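Local coordinates for CT263 (Chlamydia trachomatis, PDB 4QAS), which probably hydrolyses the N-glycosidic bond of a futalosine-type nucleoside, as an MTAN-like nucleosidase serving menaquinone synthesis, at residues D15-A19 with N74-A78; G79-I85 with F133-L139. The protein carries 1 engineered substitution. One frame throughout, in Å; residues are numbered along the deposited sequence.

Interaction 1 (D15-A19 with N74-A78)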
loop_
_atom_site.group_PDB
_atom_site.type_symbol
_atom_site.label_atom_id
_atom_site.label_comp_id
_atom_site.label_asym_id
_atom_site.label_seq_id
_atom_site.Cartn_x
_atom_site.Cartn_y
_atom_site.Cartn_z
ATOM N N ASP A 15 6.057 -17.886 0.840
ATOM C CA ASP A 15 4.957 -18.535 1.532
ATOM C C ASP A 15 3.813 -17.548 1.713
ATOM O O ASP A 15 3.954 -16.348 1.447
ATOM C CB ASP A 15 5.406 -19.160 2.865
ATOM C CG ASP A 15 6.000 -18.149 3.823
ATOM O OD1 ASP A 15 5.432 -17.050 3.983
ATOM O OD2 ASP A 15 7.062 -18.446 4.432
ATOM N N PRO A 16 2.642 -18.037 2.126
ATOM C CA PRO A 16 1.484 -17.132 2.226
ATOM C C PRO A 16 1.636 -16.023 3.244
ATOM O O PRO A 16 1.102 -14.924 3.027
ATOM C CB PRO A 16 0.355 -18.071 2.646
ATOM C CG PRO A 16 0.732 -19.389 2.075
ATOM C CD PRO A 16 2.228 -19.447 2.242
ATOM N N ALA A 17 2.335 -16.272 4.355
ATOM C CA ALA A 17 2.511 -15.229 5.360
ATOM C C ALA A 17 3.269 -14.059 4.782
ATOM O O ALA A 17 2.940 -12.896 5.050
ATOM C CB ALA A 17 3.234 -15.783 6.586
ATOM N N GLU A 18 4.293 -14.325 3.985
ATOM C CA GLU A 18 5.028 -13.220 3.396
ATOM C C GLU A 18 4.126 -12.404 2.485
ATOM O O GLU A 18 4.236 -11.183 2.447
ATOM C CB GLU A 18 6.231 -13.724 2.598
ATOM C CG GLU A 18 7.401 -14.301 3.427
ATOM C CD GLU A 18 8.580 -14.762 2.581
ATOM O OE1 GLU A 18 8.431 -14.932 1.345
ATOM O OE2 GLU A 18 9.673 -15.003 3.130
ATOM N N ALA A 19 3.306 -13.083 1.683
ATOM C CA ALA A 19 2.499 -12.453 0.647
ATOM C C ALA A 19 1.300 -11.697 1.184
ATOM O O ALA A 19 0.770 -10.839 0.460
ATOM C CB ALA A 19 2.035 -13.521 -0.326
ATOM N N ASN A 74 11.375 -10.596 -5.812
ATOM C CA ASN A 74 11.199 -11.540 -4.719
ATOM C C ASN A 74 11.177 -10.741 -3.437
ATOM O O ASN A 74 12.170 -10.098 -3.091
ATOM C CB ASN A 74 12.362 -12.525 -4.714
ATOM C CG ASN A 74 12.398 -13.395 -3.493
ATOM O OD1 ASN A 74 13.496 -13.696 -2.982
ATOM N ND2 ASN A 74 11.239 -13.838 -3.014
ATOM N N ALA A 75 10.062 -10.756 -2.747
ATOM C CA ALA A 75 9.947 -10.096 -1.464
ATOM C C ALA A 75 9.769 -11.161 -0.402
ATOM O O ALA A 75 9.013 -12.113 -0.589
ATOM C CB ALA A 75 8.752 -9.160 -1.461
ATOM N N GLY A 76 10.489 -11.030 0.719
ATOM C CA GLY A 76 10.331 -12.043 1.746
ATOM C C GLY A 76 11.003 -11.672 3.051
ATOM O O GLY A 76 11.584 -10.597 3.203
ATOM N N PHE A 77 10.833 -12.573 4.004
ATOM C CA PHE A 77 11.473 -12.482 5.311
ATOM C C PHE A 77 12.897 -13.023 5.226
ATOM O O PHE A 77 13.188 -13.946 4.479
ATOM C CB PHE A 77 10.723 -13.338 6.338
ATOM C CG PHE A 77 9.231 -13.060 6.459
ATOM C CD1 PHE A 77 8.664 -11.863 6.054
ATOM C CD2 PHE A 77 8.413 -14.011 7.027
ATOM C CE1 PHE A 77 7.291 -11.645 6.186
ATOM C CE2 PHE A 77 7.040 -13.779 7.166
ATOM C CZ PHE A 77 6.498 -12.616 6.756
ATOM N N ALA A 78 13.791 -12.465 6.040
ATOM C CA ALA A 78 15.133 -13.003 6.145
ATOM C C ALA A 78 15.623 -12.887 7.579
ATOM O O ALA A 78 15.469 -11.842 8.208
ATOM C CB ALA A 78 16.124 -12.301 5.198
HETATM O O HOH W 1 12.330 -14.897 2.141
HETATM O O HOH W 2 10.599 -14.620 -0.398
#
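This is a buried helix-to-strand contact, in which the first turn of helix 16-25 meets strand 71-80 through one carboxylate and one aromatic ring. The backbones come closest at Glu-18 and Gly-76, whose CA atoms are 5.7 Å apart. Glu-18 OE2 accepts a hydrogen bond from Phe-77 N at 2.8 Å, with an N-H...O angle of 159°, while Glu-18 OE1 is held by the backbone NH of Ala-14. Its aliphatic part is used as well: Glu-18 CG lies 3.5 Å from the centroid of the Phe-77 ring and 2° off the ring normal, a nearly ideal CH-pi contact. Helices 16-25 and 180-197 meet here, the latter packing Leu-183 and Leu-187 on Phe-77. The helix start is fixed by Asp-15 at the N-cap, where Asp-15 OD1 accepts from Glu-18 N at 3.0 Å. Two waters extend the network. Water 1 lies 2.8 Å from Glu-18 OE2 and 2.7 Å from Phe-77 O; water 2 sits 2.8 Å from Glu-18 OE1 and accepts from Asn-74 ND2 at 2.8 Å. Glu-18 probably corresponds to the MTAN glutamate that holds the nucleophilic water, and a deprotonated, water-bound carboxylate fixed by two backbone NH groups is consistent with that role.

Interaction 2 (G79-I85 with F133-L139)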
loop_
_atom_site.group_PDB
_atom_site.type_symbol
_atom_site.label_atom_id
_atom_site.label_comp_id
_atom_site.label_asym_id
_atom_site.label_seq_id
_atom_site.Cartn_x
_atom_site.Cartn_y
_atom_site.Cartn_z
ATOM N N GLY A 79 16.260 -13.950 8.042
ATOM C CA GLY A 79 16.942 -13.896 9.323
ATOM C C GLY A 79 18.142 -12.972 9.276
ATOM O O GLY A 79 18.797 -12.821 8.251
ATOM N N ALA A 80 18.463 -12.362 10.417
ATOM C CA ALA A 80 19.659 -11.541 10.567
ATOM C C ALA A 80 20.703 -12.327 11.340
ATOM O O ALA A 80 20.473 -12.708 12.502
ATOM C CB ALA A 80 19.315 -10.261 11.310
ATOM N N ALA A 81 21.851 -12.546 10.713
ATOM C CA ALA A 81 22.935 -13.302 11.307
ATOM C C ALA A 81 24.051 -12.403 11.834
ATOM O O ALA A 81 25.098 -12.913 12.260
ATOM C CB ALA A 81 23.489 -14.291 10.267
ATOM N N ASN A 82 23.859 -11.086 11.796
ATOM C CA ASN A 82 24.791 -10.123 12.354
ATOM C C ASN A 82 23.957 -9.254 13.284
ATOM O O ASN A 82 22.918 -8.722 12.864
ATOM C CB ASN A 82 25.415 -9.270 11.247
ATOM C CG ASN A 82 26.502 -8.357 11.770
ATOM O OD1 ASN A 82 26.342 -7.706 12.804
ATOM N ND2 ASN A 82 27.628 -8.320 11.072
ATOM N N PRO A 83 24.369 -9.085 14.550
ATOM C CA PRO A 83 23.580 -8.252 15.472
ATOM C C PRO A 83 23.465 -6.792 15.069
ATOM O O PRO A 83 22.603 -6.099 15.617
ATOM C CB PRO A 83 24.338 -8.405 16.789
ATOM C CG PRO A 83 25.767 -8.665 16.376
ATOM C CD PRO A 83 25.621 -9.559 15.178
ATOM N N ASN A 84 24.291 -6.305 14.151
ATOM C CA ASN A 84 24.162 -4.908 13.741
ATOM C C ASN A 84 23.036 -4.671 12.741
ATOM O O ASN A 84 22.851 -3.530 12.300
ATOM C CB ASN A 84 25.486 -4.346 13.224
ATOM C CG ASN A 84 25.899 -4.929 11.896
ATOM O OD1 ASN A 84 25.083 -5.463 11.140
ATOM N ND2 ASN A 84 27.191 -4.802 11.585
ATOM N N ILE A 85 22.293 -5.710 12.372
ATOM C CA ILE A 85 21.089 -5.567 11.551
ATOM C C ILE A 85 19.896 -5.482 12.498
ATOM O O ILE A 85 19.600 -6.475 13.179
ATOM C CB ILE A 85 20.945 -6.778 10.619
ATOM C CG1 ILE A 85 22.107 -6.811 9.625
ATOM C CG2 ILE A 85 19.607 -6.763 9.883
ATOM C CD1 ILE A 85 22.235 -8.109 8.844
ATOM N N PHE A 133 25.249 -16.296 15.347
ATOM C CA PHE A 133 25.680 -15.148 14.577
ATOM C C PHE A 133 26.992 -15.484 13.893
ATOM O O PHE A 133 27.817 -16.218 14.442
ATOM C CB PHE A 133 25.840 -13.952 15.513
ATOM C CG PHE A 133 24.547 -13.519 16.153
ATOM C CD1 PHE A 133 24.116 -14.074 17.338
ATOM C CD2 PHE A 133 23.747 -12.577 15.544
ATOM C CE1 PHE A 133 22.928 -13.681 17.917
ATOM C CE2 PHE A 133 22.555 -12.167 16.138
ATOM C CZ PHE A 133 22.153 -12.727 17.316
ATOM N N HIS A 134 27.163 -14.985 12.673
ATOM C CA HIS A 134 28.332 -15.317 11.874
ATOM C C HIS A 134 28.966 -14.041 11.355
ATOM O O HIS A 134 28.267 -13.109 10.937
ATOM C CB HIS A 134 27.963 -16.222 10.701
ATOM C CG HIS A 134 27.235 -17.466 11.098
ATOM N ND1 HIS A 134 27.879 -18.576 11.598
ATOM C CD2 HIS A 134 25.919 -17.781 11.058
ATOM C CE1 HIS A 134 26.990 -19.520 11.852
ATOM N NE2 HIS A 134 25.794 -19.064 11.530
ATOM N N GLU A 135 30.301 -14.027 11.367
ATOM C CA GLU A 135 31.043 -12.830 10.996
ATOM C C GLU A 135 30.783 -12.427 9.551
ATOM O O GLU A 135 30.801 -11.233 9.231
ATOM C CB GLU A 135 32.539 -13.067 11.226
ATOM N N HIS A 136 30.515 -13.393 8.672
ATOM C CA HIS A 136 30.492 -13.157 7.234
ATOM C C HIS A 136 29.098 -13.229 6.622
ATOM O O HIS A 136 28.973 -13.172 5.395
ATOM C CB HIS A 136 31.427 -14.141 6.524
ATOM N N LEU A 137 28.047 -13.341 7.428
ATOM C CA LEU A 137 26.686 -13.374 6.916
ATOM C C LEU A 137 25.943 -12.120 7.352
ATOM O O LEU A 137 26.239 -11.525 8.397
ATOM C CB LEU A 137 25.926 -14.612 7.409
ATOM C CG LEU A 137 26.528 -15.978 7.055
ATOM C CD1 LEU A 137 25.615 -17.103 7.544
ATOM C CD2 LEU A 137 26.780 -16.111 5.556
ATOM N N GLN A 138 24.992 -11.710 6.515
ATOM C CA GLN A 138 24.134 -10.587 6.833
ATOM C C GLN A 138 22.718 -11.133 6.955
ATOM O O GLN A 138 22.304 -11.580 8.029
ATOM C CB GLN A 138 24.272 -9.455 5.792
ATOM C CG GLN A 138 25.618 -8.724 5.896
ATOM C CD GLN A 138 25.857 -7.631 4.850
ATOM O OE1 GLN A 138 24.952 -7.183 4.151
ATOM N NE2 GLN A 138 27.104 -7.192 4.758
ATOM N N LEU A 139 21.939 -11.076 5.888
ATOM C CA LEU A 139 20.609 -11.646 5.857
ATOM C C LEU A 139 20.641 -13.070 5.307
ATOM O O LEU A 139 21.453 -13.396 4.437
ATOM C CB LEU A 139 19.690 -10.778 4.992
ATOM C CG LEU A 139 19.505 -9.350 5.498
ATOM C CD1 LEU A 139 18.674 -8.568 4.480
ATOM C CD2 LEU A 139 18.793 -9.391 6.854
HETATM O O HOH W 3 28.166 -9.595 8.807
#
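Two main-chain hydrogen bonds fasten the end of strand 71-80 and the loop after it to segment 133-139. Ala-81 provides both groups: Ala-81 N donates to Gln-138 O (2.9 Å, 175°), and Ala-81 O accepts from His-134 N (3.0 Å, 158°). Ala-81 O also meets Phe-133 CA at 3.3 Å in a CA-H...O contact, and Gly-79 O makes another with Leu-139 CA at 3.2 Å. Ala-80 and Leu-139 form an antiparallel, non-hydrogen-bonded pair with CA atoms 4.8 Å apart. This bridge joins strand 139-141 to strand 71-80 in the mixed central sheet, whose next strand, 158-167, pairs with Ala-80 through the backbone of the engineered Asn-166. Beyond the strand, Asn-82 satisfies its own turn: Asn-82 OD1 accepts from Asn-84 N at 2.8 Å, an Asx turn, and Asn-82 O accepts from Ile-85 N at 3.1 Å within a type I turn. Its amide, Asn-82 ND2, donates to water 3 at 2.7 Å, and that water donates to Glu-135 O (3.1 Å) and Leu-137 O (2.8 Å). Gln-138 OE1 is occupied by Gln-121 N. Apolar contacts fill in around these bonds, with Pro-83 CD 3.6 Å from Phe-133 CD2 and Ala-81 CB 3.8 Å from Leu-137 CB.

Overall arrangement
Interactions 1 and 2 follow each other in the chain, the first closing at residue 78 and the second opening at residue 79; both use strand 71-80. Their centres are about 19 Å apart, and they touch where Ala-78 CB packs 3.9 Å from Leu-139 CB. The centre of interaction 1 lies about 6 Å from the centre of the chain, that of interaction 2 about 18 Å from it, at the end of the strand. One strand of the mixed sheet is therefore tied to helix 16-25 near the core and to the loop leading into strand 139-141 at the periphery, an arrangement consistent with the alpha/beta architecture of MTAN-type nucleosidases. The other subunit touches neither contact.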